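Local coordinates for cellulosome anchoring protein cohesin region (Clostridium thermocellum, PDB 4DH2) that binds a type I dockerin through its cohesin domain and so probably anchors dockerin-bearing proteins of the cellulosome, at residues A[19-24]-A[132-137]; A[36-41]-A[139-144]; A[47-52]-A[108-113]; A[65-70]-A[76-81]; A[93-96]-A[102-105]. One frame throughout, in Å; residues are numbered along the deposited sequence.

In the fold
The five contacts illustrate how a cohesin domain, a jelly-roll beta sandwich, is filled. Interactions 1, 2 and 3 cross its interior between layers: strands 15-27, 31-39 and 108-117 on one side, strands 129-142 and 48-54 on the other. Interaction 4 joins the outermost strands 60-67 and 78-83, and interaction 5 seals a loop after strand 88-94. Interactions 2 and 3 lie with centres about 7 Å apart and share an aromatic core; interactions 1 and 5 are about 23 Å apart. Along the chain, interactions 4 and 5 follow one another between the partners of interactions 1, 2 and 3. The layer with strands 129-142, 48-54, 88-94 and 78-83 bears on the dockerin.

Interaction 1. Residues A[19-24]-A[132-137]; sequences VLVEGV and SLITFG
Ile134 opens the contact from the second strand, laying its CG2 branch against CG2 of Val21 at 4.0 Å. Its longer branch contributes as well: CD1 comes within 4.1 Å of CG1 of Val21, so the forked valine is met on both methyls by one isoleucine. The two side chains cross obliquely, and their CA atoms, 7.4 Å apart, are the nearest pair across the two segments. Thr135 turns away from residues 19-24 and touches Tyr54 and Glu155, as befits a strand with one side facing the interior. Phe136 then points inward again. Its CG stands beside the backbone N and opposite the carbonyl carbon (chi1 -71°), which carries the ring across to the two valines. The ring reaches them with its far end: CZ lies 3.8 Å from Val21 CG2, and CE1 lies 4.0 Å from Val19 CG1. Both methyls come at a slant to the ring plane, one from each of two inward-facing valines on strand 15-27, and CZ is shared between them. Leu51 and Leu153 touch both Val19 and Phe136 and close the surroundings with further hydrocarbon. No hydrogen bond joins the two segments; van der Waals contact alone links them. The strand axes run 8.8 Å apart at 156° between their directions, nearly antiparallel yet too distant for backbone pairing, which strand 15-27 makes instead with strands 31-39 and 149-161. Strands facing one another across a layer of branched aliphatic and aromatic side chains are the signature of a beta sandwich, here the jelly-roll sandwich of the cohesin domain.

Interaction 2. Residues A[36-41]-A[139-144]; sequences LKFENV and SNFCDF
Phe38 and Phe141 form an offset edge-to-face aromatic pair in the core of the cohesin beta sandwich, one ring sent inward from strand 31-39 and the other from strand 129-142. The side chains approach from opposite directions. Their planes stand at 65° and their centroids are 5.4 Å apart, so the edge of Phe141 is turned toward the face of Phe38 without reaching a true right angle. The touching is done by the far ends of both rings: Phe38 CZ lies 3.5 Å from Phe141 CE1, close to the plane of the Phe141 ring, while Phe141 CZ is 3.8 Å from the same Phe38 atom. Seen from Phe38 the approach is slanted, as expected of an offset arrangement. Each phenylalanine carries its CG beside the backbone N and opposite the carbonyl carbon (chi1 -69° for Phe38), a shared choice that sends both rings away from their own strands and into the space between. An electropositive C-H rim directed toward a pi face is a favourable way to fill that space, and the pair does not stand alone: Phe38 also stacks on Phe110 and meets Phe49 edge to face, and Phe141 touches Phe49 too, making an aromatic cluster. Beyond the core, the other side of strand 129-142 carries Asn140 and Cys142 against Ile18 of the dockerin chain, so the strand bearing Phe141 serves core and partner at once. At the rim of the Phe141 ring and in its plane sits Ser139 OG, 3.3 Å from Phe141 CE2.

Interaction 3. Residues A[47-52]-A[108-113]; sequences QSFNLS and GVFAKL
Phe110 carries the largest share of this contact, its ring reaching across to Phe49 and Leu51, two inward-facing residues of strand 48-54. Leu51 makes the closer approach. Its CD2 methyl sits 3.6 Å from Phe110 CZ and 4.0 Å from Phe110 CE1, coming at a slant to the ring, and the two side chains run at about a right angle to each other. Phe49 adds the tip of its own ring, CZ, at 4.0 Å from Phe110 CD1. The two aromatic planes stand at 85° with centroids 5.7 Å apart, and the rings meet obliquely. Phe110 thus spans the pair: one ortho carbon faces the phenylalanine, while the para end faces the leucine. Its CG is wedged between the backbone N and the carbonyl carbon (chi1 79°), a torsion that stands the ring off its strand toward Phe49 and Leu51. No hydrogen bond crosses between the segments. The aromatic packing continues on both sides, Phe110 meeting Phe91 edge to face and Phe49 meeting Phe93 with planes at about 15°. Each segment also holds a classic beta bulge, Gln47 with Ser48 opposite Cys142, and Phe110 with Ala111 opposite Leu36. The outer face of strand 48-54, at Ser48 and Asn50, packs on Ile18 of the dockerin chain, while its inner face contributes to an aromatic core between the layers of a jelly-roll sandwich.

Interaction 4. Residues A[65-70]-A[76-81]; sequences VEPGSI and NNFDYN
Val65 and Pro67 each set their CB over the face of an aromatic ring of the facing strand, the tight part of this contact. Val65 CB stands 3.5 Å from the centroid of the Tyr80 ring, only 6° off its normal, a CH-pi contact almost exactly over the centre. Its methyl CG2 continues the overlap toward one margin, 3.6 Å from Tyr80 CE1, while the carbonyl oxygen Val65 O comes to 3.4 Å from Tyr80 CE2 at the other. Two residues along, the motif is repeated: Pro67 CB is 3.6 Å from the centroid of Phe78, and Pro67 CD reaches 3.9 Å from Phe78 CE2. The tyrosine ring is placed for this by a CG tucked between its backbone N and carbonyl carbon (chi1 75°), whereas Phe78 extends its ring opposite its own N. Packing is tightest around Val65, which is buried and also touches Ile89, Phe91 and Leu113. The solvent side is looser: Tyr80 remains exposed although one ring face is covered, Pro67 is partly exposed, and Glu66, between the two contacts, turns its side chain away. No hydrogen bond links the segments, so strands 65-67 and 78-81, antiparallel at 164° and 7.9 Å apart, face each other without pairing. Each strand bonds instead to its neighbour in the sheet. Strand 60-67 pairs with 108-117, while strand 78-83, entered directly from helix 74-77, pairs with 88-94 and sends Asp79 to a salt bridge with Lys61 of the dockerin chain; the contact thereby brings together the two outermost strands.

Interaction 5. Residues A[93-96]-A[102-105]; sequences FDDD and GLIK
Phe93 lies beneath the end of Ile104, whose CD1 methyl is 3.6 Å from the ring centroid and 10° off the ring normal, a CH-pi contact over the middle of one face. The next carbon back, Ile104 CG1, slides toward the outer end of the ring and meets Phe93 CZ at 3.6 Å. A second residue meets the rim: Gly102 O lies in the ring plane, 3.6 Å from Phe93 CZ, so the ring has hydrocarbon over a face and a carbonyl oxygen at its edge. That oxygen is also hydrogen-bonded by Thr72 OG1. Beside this apolar part sits a polar one. Asp95 projects its carboxylate opposite its own backbone N (chi1 -180°), bringing it to Gly102, where OD2 accepts a hydrogen bond from Gly102 N at 2.9 Å. The bond is bent, and the donor lies above the carboxylate plane, 51° out of it, rather than within it. The lack of a side chain on Gly102 lets the carboxylate lie against the Gly102 backbone, with Asp95 OD1 only 3.4 Å from Gly102 CA. Leu103 CD2 adds hydrocarbon 3.9 Å from Asp95 OD2. Strand 88-94 thus ends in a loop whose return leg is held to the strand end, across these two segments, by one hydrogen bond and the ring contact, with Phe49 continuing the packing inward. The chemistry implies different roles for neighbouring acids: Asp95 is probably stabilised by a backbone N-H within the loop, whereas Asp94 and Asp96 form salt bridges to Lys25 of the dockerin chain.

Interaction 1. Residues A[19-24]-A[132-137]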
# COMPACT_ATOMS: atom_id res chain seq x y z
N VAL A 19 0.60 -9.39 -8.51
CA VAL A 19 -0.48 -8.81 -7.73
C VAL A 19 -1.73 -8.80 -8.62
O VAL A 19 -1.70 -8.23 -9.71
CB VAL A 19 -0.14 -7.39 -7.29
CG1 VAL A 19 -1.25 -6.80 -6.47
CG2 VAL A 19 1.16 -7.38 -6.51
N LEU A 20 -2.83 -9.39 -8.14
CA LEU A 20 -4.06 -9.53 -8.94
C LEU A 20 -5.28 -8.97 -8.23
O LEU A 20 -5.43 -9.15 -7.02
CB LEU A 20 -4.32 -11.00 -9.23
CG LEU A 20 -3.20 -11.82 -9.87
CD1 LEU A 20 -2.31 -12.44 -8.82
CD2 LEU A 20 -3.77 -12.90 -10.77
N VAL A 21 -6.12 -8.26 -8.97
CA VAL A 21 -7.44 -7.94 -8.48
C VAL A 21 -8.35 -9.06 -8.96
O VAL A 21 -8.46 -9.28 -10.16
CB VAL A 21 -7.93 -6.61 -9.03
CG1 VAL A 21 -9.38 -6.34 -8.56
CG2 VAL A 21 -7.02 -5.49 -8.61
N GLU A 22 -8.97 -9.79 -8.05
CA GLU A 22 -9.82 -10.91 -8.43
C GLU A 22 -11.21 -10.40 -8.83
O GLU A 22 -11.93 -9.85 -8.02
CB GLU A 22 -9.92 -11.92 -7.31
CG GLU A 22 -8.57 -12.56 -6.95
CD GLU A 22 -7.89 -13.25 -8.14
OE1 GLU A 22 -8.60 -13.72 -9.06
OE2 GLU A 22 -6.64 -13.32 -8.15
N GLY A 23 -11.59 -10.65 -10.08
CA GLY A 23 -12.84 -10.14 -10.61
C GLY A 23 -14.08 -10.60 -9.87
O GLY A 23 -14.12 -11.70 -9.32
N VAL A 24 -15.11 -9.75 -9.86
CA VAL A 24 -16.38 -10.11 -9.26
C VAL A 24 -17.49 -9.75 -10.24
O VAL A 24 -17.36 -8.81 -11.01
CB VAL A 24 -16.58 -9.39 -7.91
CG1 VAL A 24 -16.47 -7.91 -8.07
CG2 VAL A 24 -17.93 -9.75 -7.32
N SER A 132 -16.67 -2.03 -14.27
CA SER A 132 -15.96 -0.96 -13.59
C SER A 132 -14.55 -1.45 -13.26
O SER A 132 -14.37 -2.52 -12.70
CB SER A 132 -16.67 -0.53 -12.32
OG SER A 132 -16.16 0.71 -11.89
N LEU A 133 -13.57 -0.65 -13.63
CA LEU A 133 -12.16 -1.06 -13.57
C LEU A 133 -11.55 -0.69 -12.24
O LEU A 133 -11.83 0.37 -11.69
CB LEU A 133 -11.44 -0.29 -14.70
CG LEU A 133 -10.13 -0.77 -15.30
CD1 LEU A 133 -10.28 -2.13 -15.94
CD2 LEU A 133 -9.68 0.27 -16.33
N ILE A 134 -10.69 -1.57 -11.72
CA ILE A 134 -9.93 -1.27 -10.53
C ILE A 134 -8.48 -1.25 -10.98
O ILE A 134 -7.97 -2.26 -11.48
CB ILE A 134 -10.19 -2.32 -9.46
CG1 ILE A 134 -11.62 -2.14 -8.92
CG2 ILE A 134 -9.19 -2.16 -8.30
CD1 ILE A 134 -12.09 -3.29 -8.16
N THR A 135 -7.83 -0.10 -10.83
CA THR A 135 -6.51 0.09 -11.39
C THR A 135 -5.48 0.25 -10.29
O THR A 135 -5.82 0.29 -9.11
CB THR A 135 -6.45 1.32 -12.26
OG1 THR A 135 -6.77 2.47 -11.48
CG2 THR A 135 -7.47 1.22 -13.39
N PHE A 136 -4.23 0.36 -10.69
CA PHE A 136 -3.15 0.51 -9.71
C PHE A 136 -2.43 1.80 -9.85
O PHE A 136 -2.34 2.34 -10.94
CB PHE A 136 -2.11 -0.55 -9.93
CG PHE A 136 -2.56 -1.89 -9.57
CD1 PHE A 136 -2.56 -2.29 -8.26
CD2 PHE A 136 -2.99 -2.77 -10.53
CE1 PHE A 136 -2.99 -3.53 -7.91
CE2 PHE A 136 -3.43 -4.01 -10.18
CZ PHE A 136 -3.42 -4.40 -8.89
N GLY A 137 -1.87 2.25 -8.74
CA GLY A 137 -0.87 3.29 -8.78
C GLY A 137 0.52 2.74 -8.48
O GLY A 137 0.93 1.64 -8.90

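Interaction 2. Residues A[36-41]-A[139-144]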
# COMPACT_ATOMS: atom_id res chain seq x y z
N LEU A 36 -7.99 -9.30 -3.17
CA LEU A 36 -6.76 -8.89 -3.83
C LEU A 36 -5.70 -9.91 -3.41
O LEU A 36 -5.58 -10.23 -2.23
CB LEU A 36 -6.37 -7.48 -3.38
CG LEU A 36 -7.50 -6.46 -3.44
CD1 LEU A 36 -7.04 -5.13 -2.86
CD2 LEU A 36 -7.99 -6.24 -4.85
N LYS A 37 -4.95 -10.43 -4.37
CA LYS A 37 -4.09 -11.58 -4.15
C LYS A 37 -2.67 -11.29 -4.56
O LYS A 37 -2.43 -10.46 -5.42
CB LYS A 37 -4.55 -12.78 -4.99
CG LYS A 37 -5.74 -13.53 -4.42
CD LYS A 37 -6.00 -14.80 -5.23
CE LYS A 37 -4.90 -15.83 -5.02
NZ LYS A 37 -4.67 -16.72 -6.20
N PHE A 38 -1.75 -11.98 -3.90
CA PHE A 38 -0.37 -12.10 -4.33
C PHE A 38 -0.19 -13.53 -4.78
O PHE A 38 -0.63 -14.48 -4.10
CB PHE A 38 0.62 -11.91 -3.17
CG PHE A 38 0.69 -10.53 -2.61
CD1 PHE A 38 0.20 -9.42 -3.32
CD2 PHE A 38 1.32 -10.32 -1.38
CE1 PHE A 38 0.29 -8.16 -2.78
CE2 PHE A 38 1.42 -9.05 -0.85
CZ PHE A 38 0.90 -7.97 -1.55
N GLU A 39 0.48 -13.71 -5.92
CA GLU A 39 0.86 -15.02 -6.40
C GLU A 39 2.35 -15.03 -6.71
O GLU A 39 2.92 -13.98 -7.05
CB GLU A 39 0.07 -15.40 -7.66
CG GLU A 39 -1.42 -15.66 -7.42
CD GLU A 39 -2.19 -15.99 -8.70
OE1 GLU A 39 -1.60 -15.94 -9.80
OE2 GLU A 39 -3.40 -16.29 -8.59
N ASN A 40 2.97 -16.19 -6.60
CA ASN A 40 4.41 -16.34 -6.82
C ASN A 40 5.22 -15.46 -5.86
O ASN A 40 6.21 -14.84 -6.26
CB ASN A 40 4.72 -16.01 -8.27
CG ASN A 40 3.97 -16.92 -9.21
OD1 ASN A 40 4.02 -18.14 -9.05
ND2 ASN A 40 3.22 -16.35 -10.13
N VAL A 41 4.78 -15.40 -4.62
CA VAL A 41 5.53 -14.69 -3.59
C VAL A 41 6.90 -15.36 -3.39
O VAL A 41 6.97 -16.57 -3.22
CB VAL A 41 4.75 -14.68 -2.26
CG1 VAL A 41 5.59 -14.04 -1.15
CG2 VAL A 41 3.40 -13.96 -2.44
N SER A 139 3.56 1.05 -6.52
CA SER A 139 3.68 -0.24 -5.95
C SER A 139 5.16 -0.41 -5.65
O SER A 139 6.00 -0.33 -6.56
CB SER A 139 3.24 -1.29 -6.97
OG SER A 139 3.62 -2.58 -6.59
N ASN A 140 5.46 -0.68 -4.39
CA ASN A 140 6.83 -0.85 -3.94
C ASN A 140 6.87 -2.01 -2.95
O ASN A 140 6.09 -2.02 -1.99
CB ASN A 140 7.31 0.39 -3.20
CG ASN A 140 7.64 1.53 -4.11
OD1 ASN A 140 8.41 1.38 -5.07
ND2 ASN A 140 7.07 2.70 -3.82
N PHE A 141 7.75 -2.99 -3.19
CA PHE A 141 7.91 -4.14 -2.29
C PHE A 141 9.39 -4.34 -2.03
O PHE A 141 10.21 -4.11 -2.91
CB PHE A 141 7.43 -5.44 -2.96
CG PHE A 141 5.95 -5.55 -3.16
CD1 PHE A 141 5.21 -6.53 -2.53
CD2 PHE A 141 5.30 -4.70 -4.03
CE1 PHE A 141 3.88 -6.64 -2.72
CE2 PHE A 141 3.94 -4.83 -4.25
CZ PHE A 141 3.23 -5.78 -3.59
N CYS A 142 9.75 -4.83 -0.85
CA CYS A 142 11.13 -5.20 -0.61
C CYS A 142 11.24 -6.39 0.33
O CYS A 142 10.27 -6.77 1.03
CB CYS A 142 11.95 -4.03 -0.07
SG CYS A 142 11.58 -3.56 1.68
N ASP A 143 12.44 -6.99 0.34
CA ASP A 143 12.73 -8.09 1.24
C ASP A 143 13.40 -7.59 2.51
O ASP A 143 13.53 -6.38 2.71
CB ASP A 143 13.53 -9.22 0.57
CG ASP A 143 14.96 -8.88 0.28
OD1 ASP A 143 15.49 -7.85 0.74
OD2 ASP A 143 15.59 -9.75 -0.40
N PHE A 144 13.76 -8.54 3.36
CA PHE A 144 14.36 -8.20 4.66
C PHE A 144 15.60 -7.34 4.51
O PHE A 144 15.86 -6.42 5.32
CB PHE A 144 14.71 -9.45 5.44
CG PHE A 144 15.31 -9.13 6.76
CD1 PHE A 144 14.50 -8.82 7.82
CD2 PHE A 144 16.68 -9.12 6.93
CE1 PHE A 144 15.05 -8.52 9.06
CE2 PHE A 144 17.23 -8.82 8.15
CZ PHE A 144 16.41 -8.52 9.21

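Interaction 3. Residues A[47-52]-A[108-113]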
# COMPACT_ATOMS: atom_id res chain seq x y z
N GLN A 47 9.30 -8.20 3.35
CA GLN A 47 9.40 -7.40 4.56
C GLN A 47 8.38 -6.27 4.59
O GLN A 47 7.75 -5.98 5.64
CB GLN A 47 10.81 -6.82 4.64
CG GLN A 47 11.01 -5.67 5.62
CD GLN A 47 10.99 -6.16 7.05
OE1 GLN A 47 11.70 -7.10 7.40
NE2 GLN A 47 10.15 -5.56 7.87
N SER A 48 8.19 -5.61 3.46
CA SER A 48 7.32 -4.46 3.43
C SER A 48 6.77 -4.23 2.02
O SER A 48 7.46 -4.51 1.03
CB SER A 48 8.07 -3.22 3.86
OG SER A 48 7.25 -2.05 3.78
N PHE A 49 5.56 -3.70 1.96
CA PHE A 49 5.05 -3.24 0.67
C PHE A 49 4.13 -2.08 0.85
O PHE A 49 3.53 -1.89 1.92
CB PHE A 49 4.36 -4.37 -0.12
CG PHE A 49 3.02 -4.84 0.45
CD1 PHE A 49 1.86 -4.13 0.22
CD2 PHE A 49 2.95 -6.00 1.19
CE1 PHE A 49 0.65 -4.59 0.71
CE2 PHE A 49 1.77 -6.46 1.68
CZ PHE A 49 0.61 -5.75 1.45
N ASN A 50 4.01 -1.29 -0.21
CA ASN A 50 3.17 -0.11 -0.22
C ASN A 50 2.59 -0.12 -1.63
O ASN A 50 3.34 -0.14 -2.62
CB ASN A 50 4.08 1.07 0.08
CG ASN A 50 3.41 2.44 0.16
OD1 ASN A 50 4.08 3.42 -0.12
ND2 ASN A 50 2.13 2.53 0.55
N LEU A 51 1.25 -0.14 -1.70
CA LEU A 51 0.54 -0.37 -2.97
C LEU A 51 -0.70 0.53 -2.97
O LEU A 51 -1.34 0.66 -1.92
CB LEU A 51 0.13 -1.86 -3.00
CG LEU A 51 -0.72 -2.41 -4.13
CD1 LEU A 51 -0.05 -2.12 -5.42
CD2 LEU A 51 -0.81 -3.89 -3.93
N SER A 52 -1.02 1.14 -4.12
CA SER A 52 -2.26 1.93 -4.29
C SER A 52 -3.15 1.30 -5.35
O SER A 52 -2.65 0.82 -6.41
CB SER A 52 -1.94 3.36 -4.81
OG SER A 52 -1.27 4.11 -3.82
N GLY A 108 -1.67 -15.91 -1.80
CA GLY A 108 -3.04 -15.84 -1.34
C GLY A 108 -3.57 -14.43 -1.25
O GLY A 108 -3.05 -13.50 -1.88
N VAL A 109 -4.64 -14.27 -0.48
CA VAL A 109 -5.31 -12.98 -0.40
C VAL A 109 -4.56 -12.07 0.57
O VAL A 109 -4.32 -12.45 1.72
CB VAL A 109 -6.77 -13.15 0.07
CG1 VAL A 109 -7.40 -11.80 0.35
CG2 VAL A 109 -7.55 -13.93 -0.97
N PHE A 110 -4.16 -10.89 0.09
CA PHE A 110 -3.47 -9.93 0.95
C PHE A 110 -4.42 -8.87 1.52
O PHE A 110 -4.11 -8.24 2.54
CB PHE A 110 -2.28 -9.26 0.23
CG PHE A 110 -2.66 -8.15 -0.73
CD1 PHE A 110 -2.76 -6.83 -0.31
CD2 PHE A 110 -2.83 -8.42 -2.08
CE1 PHE A 110 -3.04 -5.82 -1.21
CE2 PHE A 110 -3.10 -7.43 -2.97
CZ PHE A 110 -3.22 -6.11 -2.54
N ALA A 111 -5.56 -8.67 0.87
CA ALA A 111 -6.57 -7.76 1.40
C ALA A 111 -7.91 -8.04 0.75
O ALA A 111 -7.97 -8.60 -0.35
CB ALA A 111 -6.16 -6.34 1.17
N LYS A 112 -8.98 -7.69 1.45
CA LYS A 112 -10.30 -7.78 0.86
C LYS A 112 -10.95 -6.41 0.97
O LYS A 112 -10.96 -5.80 2.06
CB LYS A 112 -11.16 -8.80 1.63
CG LYS A 112 -10.71 -10.23 1.46
CD LYS A 112 -11.63 -11.18 2.24
CE LYS A 112 -11.30 -12.65 1.93
NZ LYS A 112 -10.16 -13.19 2.74
N LEU A 113 -11.52 -5.93 -0.13
CA LEU A 113 -12.26 -4.70 -0.11
C LEU A 113 -13.72 -5.07 0.07
O LEU A 113 -14.16 -6.05 -0.52
CB LEU A 113 -12.17 -4.02 -1.45
CG LEU A 113 -10.76 -3.77 -1.98
CD1 LEU A 113 -10.84 -3.05 -3.30
CD2 LEU A 113 -9.98 -3.00 -0.95

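Interaction 4. Residues A[65-70]-A[76-81]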
# COMPACT_ATOMS: atom_id res chain seq x y z
N VAL A 65 -11.86 -2.02 4.37
CA VAL A 65 -10.70 -2.72 3.87
C VAL A 65 -10.17 -3.59 4.99
O VAL A 65 -9.99 -3.11 6.11
CB VAL A 65 -9.62 -1.72 3.48
CG1 VAL A 65 -8.45 -2.45 2.86
CG2 VAL A 65 -10.20 -0.66 2.54
N GLU A 66 -9.92 -4.87 4.69
CA GLU A 66 -9.45 -5.83 5.69
C GLU A 66 -8.19 -6.55 5.20
O GLU A 66 -8.10 -6.87 4.03
CB GLU A 66 -10.51 -6.90 5.91
CG GLU A 66 -11.81 -6.41 6.49
CD GLU A 66 -12.93 -7.42 6.32
OE1 GLU A 66 -13.16 -7.88 5.18
OE2 GLU A 66 -13.57 -7.77 7.33
N PRO A 67 -7.25 -6.85 6.13
CA PRO A 67 -6.10 -7.65 5.70
C PRO A 67 -6.53 -9.05 5.34
O PRO A 67 -7.52 -9.58 5.89
CB PRO A 67 -5.19 -7.65 6.93
CG PRO A 67 -6.17 -7.50 8.09
CD PRO A 67 -7.25 -6.59 7.58
N GLY A 68 -5.81 -9.65 4.40
CA GLY A 68 -6.02 -11.02 3.99
C GLY A 68 -5.27 -11.98 4.89
O GLY A 68 -4.47 -11.56 5.74
N SER A 69 -5.50 -13.28 4.67
CA SER A 69 -4.91 -14.31 5.52
C SER A 69 -3.40 -14.38 5.43
O SER A 69 -2.75 -14.88 6.35
CB SER A 69 -5.48 -15.69 5.18
OG SER A 69 -5.02 -16.13 3.93
N ILE A 70 -2.81 -13.92 4.33
CA ILE A 70 -1.35 -14.03 4.25
C ILE A 70 -0.61 -12.92 4.99
O ILE A 70 0.62 -13.01 5.17
CB ILE A 70 -0.85 -14.10 2.80
CG1 ILE A 70 -0.98 -12.74 2.09
CG2 ILE A 70 -1.61 -15.19 2.02
CD1 ILE A 70 -0.50 -12.79 0.62
N ASN A 76 -0.38 -5.08 13.99
CA ASN A 76 0.82 -4.26 14.03
C ASN A 76 1.47 -4.02 12.67
O ASN A 76 2.25 -3.06 12.50
CB ASN A 76 1.88 -4.93 14.90
CG ASN A 76 1.51 -4.88 16.37
OD1 ASN A 76 1.11 -3.83 16.86
ND2 ASN A 76 1.56 -6.01 17.04
N ASN A 77 1.16 -4.88 11.72
CA ASN A 77 1.93 -4.89 10.46
C ASN A 77 1.21 -4.30 9.24
O ASN A 77 1.85 -4.05 8.21
CB ASN A 77 2.35 -6.30 10.11
CG ASN A 77 3.36 -6.87 11.07
OD1 ASN A 77 3.88 -6.20 11.97
ND2 ASN A 77 3.65 -8.11 10.86
N PHE A 78 -0.09 -4.08 9.38
CA PHE A 78 -0.97 -3.77 8.23
C PHE A 78 -1.79 -2.51 8.47
O PHE A 78 -2.44 -2.37 9.51
CB PHE A 78 -1.87 -4.98 7.93
CG PHE A 78 -2.80 -4.76 6.78
CD1 PHE A 78 -2.46 -5.21 5.51
CD2 PHE A 78 -4.04 -4.14 6.95
CE1 PHE A 78 -3.33 -5.02 4.44
CE2 PHE A 78 -4.90 -3.94 5.88
CZ PHE A 78 -4.55 -4.38 4.63
N ASP A 79 -1.69 -1.57 7.54
CA ASP A 79 -2.50 -0.37 7.57
C ASP A 79 -3.04 -0.09 6.18
O ASP A 79 -2.47 -0.51 5.18
CB ASP A 79 -1.68 0.83 7.97
CG ASP A 79 -1.33 0.83 9.44
OD1 ASP A 79 -2.19 1.25 10.24
OD2 ASP A 79 -0.20 0.42 9.77
N TYR A 80 -4.13 0.65 6.14
CA TYR A 80 -4.61 1.17 4.86
C TYR A 80 -5.20 2.54 5.09
O TYR A 80 -5.53 2.90 6.21
CB TYR A 80 -5.68 0.26 4.30
CG TYR A 80 -7.00 0.42 5.01
CD1 TYR A 80 -7.96 1.32 4.55
CD2 TYR A 80 -7.27 -0.31 6.17
CE1 TYR A 80 -9.16 1.48 5.22
CE2 TYR A 80 -8.48 -0.15 6.85
CZ TYR A 80 -9.41 0.75 6.37
OH TYR A 80 -10.60 0.91 7.05
N ASN A 81 -5.35 3.28 4.01
CA ASN A 81 -6.01 4.56 4.04
C ASN A 81 -6.76 4.78 2.73
O ASN A 81 -6.22 4.55 1.64
CB ASN A 81 -4.99 5.68 4.17
CG ASN A 81 -5.66 7.03 4.19
OD1 ASN A 81 -6.52 7.28 5.03
ND2 ASN A 81 -5.30 7.88 3.26

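Interaction 5. Residues A[93-96]-A[102-105]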
# COMPACT_ATOMS: atom_id res chain seq x y z
N PHE A 93 2.25 -2.37 4.43
CA PHE A 93 2.60 -3.51 5.25
C PHE A 93 4.06 -3.45 5.62
O PHE A 93 4.89 -3.12 4.78
CB PHE A 93 2.35 -4.80 4.48
CG PHE A 93 2.93 -6.00 5.16
CD1 PHE A 93 2.22 -6.67 6.14
CD2 PHE A 93 4.20 -6.43 4.85
CE1 PHE A 93 2.78 -7.75 6.81
CE2 PHE A 93 4.78 -7.51 5.51
CZ PHE A 93 4.06 -8.18 6.51
N ASP A 94 4.37 -3.78 6.88
CA ASP A 94 5.74 -3.94 7.30
C ASP A 94 5.75 -4.95 8.45
O ASP A 94 4.94 -4.84 9.36
CB ASP A 94 6.31 -2.62 7.80
CG ASP A 94 7.68 -2.75 8.40
OD1 ASP A 94 8.59 -3.23 7.68
OD2 ASP A 94 7.88 -2.38 9.60
N ASP A 95 6.65 -5.92 8.38
CA ASP A 95 6.93 -6.79 9.53
C ASP A 95 7.60 -5.99 10.64
O ASP A 95 8.81 -5.86 10.72
CB ASP A 95 7.75 -7.97 9.06
CG ASP A 95 8.08 -8.93 10.19
OD1 ASP A 95 7.32 -8.91 11.17
OD2 ASP A 95 9.08 -9.68 10.08
N ASP A 96 6.75 -5.46 11.52
CA ASP A 96 7.08 -4.36 12.42
C ASP A 96 8.24 -4.61 13.37
O ASP A 96 8.96 -3.68 13.70
CB ASP A 96 5.81 -4.05 13.21
CG ASP A 96 5.93 -2.84 14.10
OD1 ASP A 96 6.26 -1.73 13.61
OD2 ASP A 96 5.71 -3.01 15.32
N GLY A 102 8.04 -12.32 10.58
CA GLY A 102 6.70 -12.09 10.09
C GLY A 102 6.71 -11.64 8.63
O GLY A 102 5.91 -10.79 8.24
N LEU A 103 7.64 -12.19 7.85
CA LEU A 103 7.69 -11.88 6.42
C LEU A 103 6.57 -12.58 5.71
O LEU A 103 6.13 -13.67 6.13
CB LEU A 103 9.02 -12.36 5.81
CG LEU A 103 10.29 -11.87 6.52
CD1 LEU A 103 11.53 -12.55 5.96
CD2 LEU A 103 10.41 -10.33 6.45
N ILE A 104 6.09 -12.00 4.62
CA ILE A 104 5.06 -12.68 3.85
C ILE A 104 5.74 -13.61 2.84
O ILE A 104 6.48 -13.14 1.97
CB ILE A 104 4.14 -11.70 3.13
CG1 ILE A 104 3.41 -10.83 4.15
CG2 ILE A 104 3.12 -12.44 2.26
CD1 ILE A 104 2.62 -9.71 3.53
N LYS A 105 5.49 -14.92 2.98
CA LYS A 105 6.18 -15.94 2.18
C LYS A 105 5.22 -16.84 1.42
O LYS A 105 5.64 -17.77 0.73
CB LYS A 105 7.03 -16.84 3.08
CG LYS A 105 8.14 -16.10 3.79
CD LYS A 105 8.90 -17.04 4.74
CE LYS A 105 10.16 -16.39 5.24
NZ LYS A 105 10.88 -17.25 6.26